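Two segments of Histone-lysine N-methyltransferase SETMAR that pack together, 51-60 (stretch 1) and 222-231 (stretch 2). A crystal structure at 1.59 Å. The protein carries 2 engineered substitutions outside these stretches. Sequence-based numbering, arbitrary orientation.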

ATOM      1  N   ASP A  51       5.450 -12.391  14.026  1.00 19.57           N
ATOM      2  CA  ASP A  51       5.626 -13.835  14.183  1.00 21.07           C
ATOM      3  C   ASP A  51       5.812 -14.538  12.859  1.00 21.05           C
ATOM      4  O   ASP A  51       6.186 -15.704  12.841  1.00 21.37           O
ATOM      5  CB  ASP A  51       4.525 -14.460  15.022  1.00 24.29           C
ATOM      6  CG  ASP A  51       3.142 -14.277  14.418  1.00 28.39           C
ATOM      7  OD1 ASP A  51       2.875 -13.242  13.776  1.00 33.25           O
ATOM      8  OD2 ASP A  51       2.297 -15.170  14.626  1.00 37.48           O
ATOM      9  N   ILE A  52       5.682 -13.799  11.760  1.00 20.53           N
ATOM     10  CA  ILE A  52       5.826 -14.342  10.401  1.00 19.89           C
ATOM     11  C   ILE A  52       6.792 -13.394   9.630  1.00 19.47           C
ATOM     12  O   ILE A  52       6.514 -12.191   9.576  1.00 19.05           O
ATOM     13  CB  ILE A  52       4.454 -14.411   9.670  1.00 20.50           C
ATOM     14  CG1 ILE A  52       3.420 -15.243  10.497  1.00 23.27           C
ATOM     15  CG2 ILE A  52       4.636 -14.961   8.232  1.00 22.70           C
ATOM     16  CD1 ILE A  52       2.015 -15.346   9.877  1.00 23.70           C
ATOM     17  N   ASP A  53       7.896 -13.916   9.074  1.00 18.09           N
ATOM     18  CA  ASP A  53       8.830 -13.103   8.351  1.00 19.13           C
ATOM     19  C   ASP A  53       8.232 -12.858   6.979  1.00 18.01           C
ATOM     20  O   ASP A  53       8.009 -13.804   6.235  1.00 17.68           O
ATOM     21  CB  ASP A  53      10.173 -13.834   8.257  1.00 19.41           C
ATOM     22  CG  ASP A  53      11.193 -13.131   7.408  1.00 24.59           C
ATOM     23  OD1 ASP A  53      10.885 -12.182   6.619  1.00 22.53           O
ATOM     24  OD2 ASP A  53      12.404 -13.501   7.591  1.00 28.99           O
ATOM     25  N   PRO A  54       7.952 -11.577   6.663  1.00 15.88           N
ATOM     26  CA  PRO A  54       7.156 -11.353   5.452  1.00 15.93           C
ATOM     27  C   PRO A  54       7.918 -11.695   4.196  1.00 16.51           C
ATOM     28  O   PRO A  54       7.332 -11.707   3.091  1.00 16.69           O
ATOM     29  CB  PRO A  54       6.887  -9.836   5.493  1.00 15.29           C
ATOM     30  CG  PRO A  54       8.053  -9.308   6.256  1.00 17.08           C
ATOM     31  CD  PRO A  54       8.217 -10.317   7.368  1.00 17.07           C
ATOM     32  N   THR A  55       9.231 -11.944   4.307  1.00 15.94           N
ATOM     33  CA  THR A  55      10.056 -12.286   3.145  1.00 18.53           C
ATOM     34  C   THR A  55      10.121 -13.796   2.883  1.00 18.62           C
ATOM     35  O   THR A  55      10.625 -14.214   1.832  1.00 21.68           O
ATOM     36  CB  THR A  55      11.504 -11.728   3.315  1.00 19.63           C
ATOM     37  OG1 THR A  55      12.191 -12.500   4.314  1.00 20.77           O
ATOM     38  CG2 THR A  55      11.458 -10.238   3.729  1.00 21.53           C
ATOM     39  N   GLN A  56       9.628 -14.567   3.836  1.00 18.54           N
ATOM     40  CA  GLN A  56       9.714 -16.044   3.734  1.00 20.52           C
ATOM     41  C   GLN A  56       8.569 -16.563   2.872  1.00 20.19           C
ATOM     42  O   GLN A  56       7.409 -16.193   3.054  1.00 20.50           O
ATOM     43  CB  GLN A  56       9.566 -16.655   5.114  1.00 20.76           C
ATOM     44  CG  GLN A  56       9.467 -18.185   5.179  1.00 26.57           C
ATOM     45  N   ILE A  57       8.877 -17.540   2.019  1.00 21.92           N
ATOM     46  CA  ILE A  57       7.828 -18.173   1.218  1.00 21.39           C
ATOM     47  C   ILE A  57       6.989 -19.123   2.079  1.00 23.07           C
ATOM     48  O   ILE A  57       7.593 -20.016   2.733  1.00 24.38           O
ATOM     49  CB  ILE A  57       8.451 -19.002   0.108  1.00 21.86           C
ATOM     50  CG1 ILE A  57       9.478 -18.167  -0.648  1.00 21.47           C
ATOM     51  CG2 ILE A  57       7.318 -19.584  -0.747  1.00 23.10           C
ATOM     52  CD1 ILE A  57      10.353 -19.017  -1.649  1.00 23.60           C
ATOM     53  N   THR A  58       5.656 -18.927   2.069  1.00 22.73           N
ATOM     54  CA  THR A  58       4.626 -19.732   2.757  1.00 23.81           C
ATOM     55  C   THR A  58       3.832 -20.571   1.751  1.00 23.77           C
ATOM     56  O   THR A  58       3.383 -21.690   2.075  1.00 22.90           O
ATOM     57  CB  THR A  58       3.531 -18.824   3.466  1.00 22.91           C
ATOM     58  OG1 THR A  58       4.158 -17.793   4.212  1.00 29.01           O
ATOM     59  CG2 THR A  58       2.570 -19.614   4.334  1.00 26.66           C
ATOM     60  N   PHE A  59       3.639 -20.014   0.536  1.00 19.94           N
ATOM     61  CA  PHE A  59       2.691 -20.628  -0.418  1.00 18.85           C
ATOM     62  C   PHE A  59       3.399 -21.350  -1.513  1.00 18.06           C
ATOM     63  O   PHE A  59       4.306 -20.795  -2.116  1.00 17.01           O
ATOM     64  CB  PHE A  59       1.806 -19.539  -1.031  1.00 19.94           C
ATOM     65  CG  PHE A  59       0.991 -18.856  -0.020  1.00 20.42           C
ATOM     66  CD1 PHE A  59       0.119 -19.598   0.763  1.00 22.13           C
ATOM     67  CD2 PHE A  59       1.126 -17.491   0.238  1.00 21.07           C
ATOM     68  CE1 PHE A  59      -0.664 -18.969   1.787  1.00 23.94           C
ATOM     69  CE2 PHE A  59       0.326 -16.865   1.219  1.00 17.19           C
ATOM     70  CZ  PHE A  59      -0.543 -17.578   1.982  1.00 21.90           C
ATOM     71  N   PRO A  60       3.001 -22.624  -1.750  1.00 17.77           N
ATOM     72  CA  PRO A  60       3.791 -23.406  -2.712  1.00 17.28           C
ATOM     73  C   PRO A  60       3.559 -23.109  -4.186  1.00 16.75           C
ATOM     74  O   PRO A  60       4.355 -23.549  -5.025  1.00 19.52           O
ATOM     75  CB  PRO A  60       3.358 -24.832  -2.468  1.00 17.29           C
ATOM     76  CG  PRO A  60       2.081 -24.793  -1.773  1.00 21.31           C
ATOM     77  CD  PRO A  60       2.013 -23.441  -1.024  1.00 17.66           C
ATOM     78  N   VAL A 222      -2.705  -8.146  -0.972  1.00 13.25           N
ATOM     79  CA  VAL A 222      -2.342  -9.048  -2.046  1.00 12.49           C
ATOM     80  C   VAL A 222      -1.264  -9.995  -1.511  1.00 13.52           C
ATOM     81  O   VAL A 222      -0.206  -9.537  -1.078  1.00 13.63           O
ATOM     82  CB  VAL A 222      -1.822  -8.267  -3.264  1.00 12.38           C
ATOM     83  CG1 VAL A 222      -1.288  -9.272  -4.296  1.00 15.51           C
ATOM     84  CG2 VAL A 222      -2.961  -7.422  -3.880  1.00 15.37           C
ATOM     85  N   ARG A 223      -1.568 -11.310  -1.550  1.00 13.81           N
ATOM     86  CA  ARG A 223      -0.531 -12.279  -1.157  1.00 12.16           C
ATOM     87  C   ARG A 223       0.267 -12.782  -2.316  1.00 14.30           C
ATOM     88  O   ARG A 223      -0.288 -13.040  -3.372  1.00 15.57           O
ATOM     89  CB  ARG A 223      -1.151 -13.433  -0.334  1.00 13.62           C
ATOM     90  CG  ARG A 223      -1.560 -12.968   1.060  1.00 16.10           C
ATOM     91  CD  ARG A 223      -2.381 -13.966   1.825  1.00 17.91           C
ATOM     92  NE  ARG A 223      -2.528 -13.457   3.195  1.00 16.94           N
ATOM     93  CZ  ARG A 223      -3.427 -12.543   3.567  1.00 15.73           C
ATOM     94  NH1 ARG A 223      -4.263 -11.990   2.679  1.00 16.17           N
ATOM     95  NH2 ARG A 223      -3.485 -12.178   4.856  1.00 18.98           N
ATOM     96  N   ILE A 224       1.569 -12.954  -2.113  1.00 12.31           N
ATOM     97  CA  ILE A 224       2.471 -13.397  -3.163  1.00 13.27           C
ATOM     98  C   ILE A 224       3.241 -14.601  -2.591  1.00 13.51           C
ATOM     99  O   ILE A 224       2.759 -15.717  -2.651  1.00 13.47           O
ATOM    100  CB  ILE A 224       3.388 -12.310  -3.656  1.00 13.54           C
ATOM    101  CG1 ILE A 224       2.512 -11.054  -4.013  1.00 15.03           C
ATOM    102  CG2 ILE A 224       4.231 -12.799  -4.887  1.00 15.16           C
ATOM    103  CD1 ILE A 224       3.241  -9.900  -4.688  1.00 17.51           C
ATOM    104  N   ASP A 225       4.415 -14.344  -2.027  1.00 14.26           N
ATOM    105  CA  ASP A 225       5.168 -15.468  -1.422  1.00 16.06           C
ATOM    106  C   ASP A 225       4.724 -15.841  -0.027  1.00 16.69           C
ATOM    107  O   ASP A 225       4.795 -16.977   0.377  1.00 17.71           O
ATOM    108  CB  ASP A 225       6.651 -15.132  -1.370  1.00 14.65           C
ATOM    109  CG  ASP A 225       7.287 -14.968  -2.730  1.00 19.20           C
ATOM    110  OD1 ASP A 225       6.850 -15.586  -3.654  1.00 19.85           O
ATOM    111  OD2 ASP A 225       8.316 -14.258  -2.882  1.00 24.44           O
ATOM    112  N   SER A 226       4.272 -14.836   0.704  1.00 15.98           N
ATOM    113  CA  SER A 226       4.055 -14.877   2.141  1.00 15.04           C
ATOM    114  C   SER A 226       2.632 -14.749   2.587  1.00 15.19           C
ATOM    115  O   SER A 226       1.815 -14.050   1.967  1.00 16.03           O
ATOM    116  CB  SER A 226       4.890 -13.702   2.730  1.00 16.28           C
ATOM    117  OG  SER A 226       4.709 -13.589   4.142  1.00 16.15           O
ATOM    118  N   MET A 227       2.329 -15.349   3.745  1.00 14.63           N
ATOM    119  CA  MET A 227       1.061 -15.085   4.402  1.00 16.72           C
ATOM    120  C   MET A 227       0.870 -13.595   4.805  1.00 15.59           C
ATOM    121  O   MET A 227      -0.255 -13.147   4.994  1.00 16.77           O
ATOM    122  CB  MET A 227       0.949 -15.933   5.684  1.00 19.04           C
ATOM    123  CG  MET A 227      -0.415 -15.939   6.205  1.00 25.55           C
ATOM    124  SD  MET A 227      -1.587 -16.867   5.188  1.00 35.74           S
ATOM    125  CE  MET A 227      -3.085 -16.505   6.058  1.00 32.13           C
ATOM    126  N   VAL A 228       1.974 -12.882   4.981  1.00 15.82           N
ATOM    127  CA  VAL A 228       1.915 -11.441   5.269  1.00 14.04           C
ATOM    128  C   VAL A 228       1.550 -10.736   3.931  1.00 13.54           C
ATOM    129  O   VAL A 228       2.349 -10.783   2.953  1.00 13.05           O
ATOM    130  CB  VAL A 228       3.213 -10.890   5.741  1.00 12.93           C
ATOM    131  CG1 VAL A 228       2.968  -9.381   6.135  1.00 14.32           C
ATOM    132  CG2 VAL A 228       3.576 -11.651   7.061  1.00 16.94           C
ATOM    133  N   PRO A 229       0.380 -10.124   3.890  1.00 14.42           N
ATOM    134  CA  PRO A 229      -0.011  -9.548   2.603  1.00 13.05           C
ATOM    135  C   PRO A 229       0.712  -8.270   2.246  1.00 11.72           C
ATOM    136  O   PRO A 229       1.159  -7.515   3.111  1.00 12.53           O
ATOM    137  CB  PRO A 229      -1.487  -9.186   2.804  1.00 13.06           C
ATOM    138  CG  PRO A 229      -1.530  -8.747   4.239  1.00 14.28           C
ATOM    139  CD  PRO A 229      -0.676  -9.920   4.898  1.00 13.60           C
ATOM    140  N   LYS A 230       0.890  -8.047   0.949  1.00 11.49           N
ATOM    141  CA  LYS A 230       1.272  -6.764   0.479  1.00 11.88           C
ATOM    142  C   LYS A 230       0.029  -5.868   0.506  1.00 12.79           C
ATOM    143  O   LYS A 230      -1.087  -6.328   0.271  1.00 13.54           O
ATOM    144  CB  LYS A 230       1.700  -6.937  -0.988  1.00 12.79           C
ATOM    145  CG  LYS A 230       2.775  -7.957  -1.168  1.00 11.96           C
ATOM    146  CD  LYS A 230       3.984  -7.751  -0.240  1.00 13.31           C
ATOM    147  CE  LYS A 230       5.089  -8.753  -0.638  1.00 15.48           C
ATOM    148  NZ  LYS A 230       6.111  -8.743   0.523  1.00 16.57           N
ATOM    149  N   LEU A 231       0.234  -4.601   0.864  1.00 11.43           N
ATOM    150  CA  LEU A 231      -0.874  -3.645   0.973  1.00 12.48           C
ATOM    151  C   LEU A 231      -0.779  -2.824  -0.286  1.00 12.28           C
ATOM    152  O   LEU A 231      -0.048  -1.857  -0.374  1.00 13.58           O
ATOM    153  CB  LEU A 231      -0.683  -2.752   2.215  1.00 13.16           C
ATOM    154  CG  LEU A 231      -0.675  -3.536   3.541  1.00 16.59           C
ATOM    155  CD1 LEU A 231      -0.738  -2.510   4.690  1.00 14.37           C
ATOM    156  CD2 LEU A 231      -1.712  -4.626   3.635  1.00 22.77           C
TER
HETATM  157  O   HOH W   1       6.102 -15.484   5.246  1.00 21.31           O
HETATM  158  O   HOH W   2       4.968 -10.073   2.639  1.00 14.69           O
HETATM  159  O   HOH W   3       7.325 -11.333   0.435  1.00 18.67           O
HETATM  160  O   HOH W   4       9.377 -13.164  -0.645  1.00 35.17           O

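Stretch 2 enters the contact from a strand. R223 points its CA-to-CB bond toward stretch 1, and its CD lies 4.0 Å from F59 CE2; the extended side chain is held by a hydrogen bond from R223 NE to M227 O (2.9 Å). The CA-to-CB bond of I224 points away from stretch 1, and I224 meets the F59 ring only through its carbonyl, with I224 O 3.8 Å from F59 CD2, at the ring edge.

The carbonyl of D225 is the polar centre of the contact. D225 O accepts a nearly linear hydrogen bond from T58 N (2.7 Å, 170°) and a longer one from F59 N (3.3 Å), while I57 CA approaches the same oxygen at 3.4 Å in a CA-H...O contact. Three successive residues of stretch 1 thus converge on one acceptor. The D225 carboxylate reaches stretch 1 through water 4, which donates to D225 OD2 and T55 O.

S226 packs its CB 3.2 Å from P54 O. Its hydroxyl donates to water 1, which in turn donates to D53 O and Q56 O, and S226 OG also accepts a hydrogen bond from V228 N (2.9 Å). S226 O lies at the edge of the F59 ring, 3.3 Å from F59 CE2. M227 N donates to T58 OG1 (3.1 Å), so T58 engages stretch 2 through both backbone and side chain. M227 SD sits 3.4 Å from F59 CZ, near the ring plane.

V228 supplies an apolar patch, its CG2 3.7 Å from I52 CG2 and its CB 3.8 Å from P54 CB. Beyond P229, which makes no contact, the end of the K230 side chain comes nearer to stretch 1: waters 2 and 3 each accept from K230 NZ and donate to P54 O, bridging the 4.1 Å between K230 NZ and P54 O.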